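Local structure of Endonuclease/exonuclease/phosphatase domain-containing protein (Enterococcus faecalis, 3L1W) at the interface of chains A and B. The protein belongs to the endonuclease/exonuclease/phosphatase family and may act as a 3'-5' RNA exonuclease. Residues are numbered along the deposited sequence; one frame, centred on the assembly and turned at random. Chains: chain A/B, Uncharacterized protein.

The interface of chains A and B. Residues chain A 204-205, 238; chain B 204-205.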
# COMPACT_ATOMS: atom_id res chain seq x y z
N TYR A 204 -9.34 -15.64 -3.39
CA TYR A 204 -9.60 -14.25 -2.99
C TYR A 204 -10.33 -14.17 -1.65
O TYR A 204 -10.09 -13.27 -0.85
CB TYR A 204 -10.41 -13.56 -4.11
CG TYR A 204 -10.75 -12.10 -3.85
CD1 TYR A 204 -9.77 -11.13 -3.82
CD2 TYR A 204 -12.07 -11.71 -3.66
CE1 TYR A 204 -10.09 -9.80 -3.60
CE2 TYR A 204 -12.40 -10.39 -3.43
CZ TYR A 204 -11.40 -9.44 -3.40
OH TYR A 204 -11.72 -8.12 -3.18
N THR A 205 -11.22 -15.12 -1.40
CA THR A 205 -12.02 -15.10 -0.17
C THR A 205 -11.45 -15.97 0.96
O THR A 205 -12.15 -16.29 1.92
CB THR A 205 -13.48 -15.52 -0.43
OG1 THR A 205 -13.51 -16.86 -0.95
CG2 THR A 205 -14.13 -14.58 -1.43
N PHE A 238 -5.98 -12.36 -6.87
CA PHE A 238 -4.70 -11.89 -6.37
C PHE A 238 -3.69 -12.08 -7.48
O PHE A 238 -3.77 -13.06 -8.22
CB PHE A 238 -4.28 -12.65 -5.12
CG PHE A 238 -5.14 -12.37 -3.92
CD1 PHE A 238 -5.34 -11.07 -3.47
CD2 PHE A 238 -5.73 -13.42 -3.22
CE1 PHE A 238 -6.13 -10.82 -2.34
CE2 PHE A 238 -6.52 -13.18 -2.09
CZ PHE A 238 -6.72 -11.88 -1.65
N TYR B 204 -17.16 -7.07 -0.69
CA TYR B 204 -15.77 -7.48 -0.89
C TYR B 204 -15.56 -7.99 -2.31
O TYR B 204 -14.51 -7.78 -2.91
CB TYR B 204 -15.41 -8.55 0.15
CG TYR B 204 -13.99 -9.09 0.05
CD1 TYR B 204 -12.91 -8.27 0.32
CD2 TYR B 204 -13.76 -10.41 -0.28
CE1 TYR B 204 -11.61 -8.75 0.25
CE2 TYR B 204 -12.46 -10.91 -0.35
CZ TYR B 204 -11.40 -10.07 -0.09
OH TYR B 204 -10.11 -10.55 -0.16
N THR B 205 -16.57 -8.65 -2.87
CA THR B 205 -16.43 -9.25 -4.19
C THR B 205 -17.00 -8.38 -5.32
O THR B 205 -17.23 -8.87 -6.42
CB THR B 205 -17.09 -10.64 -4.25
OG1 THR B 205 -18.47 -10.51 -3.90
CG2 THR B 205 -16.41 -11.59 -3.29
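A:Tyr204 and B:Tyr204 stack on each other across a two-fold symmetric, loop-to-loop interface that helps to join the two copies in the deposited assembly, a pairing that may or may not be the biological dimer. The two side chains reach toward each other tip to tip, and their rings overlap around the CE2 and CZ edges with the long axes turned well away from parallel. The evidence for a true stack is a centroid separation of 4.1 Å with the ring planes only 11° apart. The rings are slipped rather than superposed: the centroids stand farther apart than the CZ atoms of A:Tyr204 and B:Tyr204, which are 3.4 Å from each other.

Two hydrogen bonds close the pair. The phenol OH of B:Tyr204 donates to the backbone carbonyl O of A:Tyr204 at 2.8 Å, and the exchanged bond, from A:Tyr204 OH to B:Tyr204 O, is also 2.8 Å. In the first, the hydroxyl sits 27° from the carbonyl plane, so it approaches the oxygen from moderately off that plane. Each tyrosine thus gives its hydroxyl and receives at its own carbonyl, which should fix both the slip and the in-plane rotation of the rings. In both chains CG is anti to the backbone N (chi1 180°), which sets CG beside its carbonyl carbon and probably helps the ring face and the carbonyl O meet the partner together.

The threonines border the stack: the methyl CG2 of B:Thr205 lies 4.2 Å from CE2 of A:Tyr204, and its twin does likewise. Within chain A, the CD1 edge of A:Tyr204 points at one face of A:Phe238, near its rim, so the phenylalanine braces the tyrosine from the side, edge to face. Across the interface, CZ of A:Phe238 comes within 3.9 Å of the hydroxyl OH of B:Tyr204.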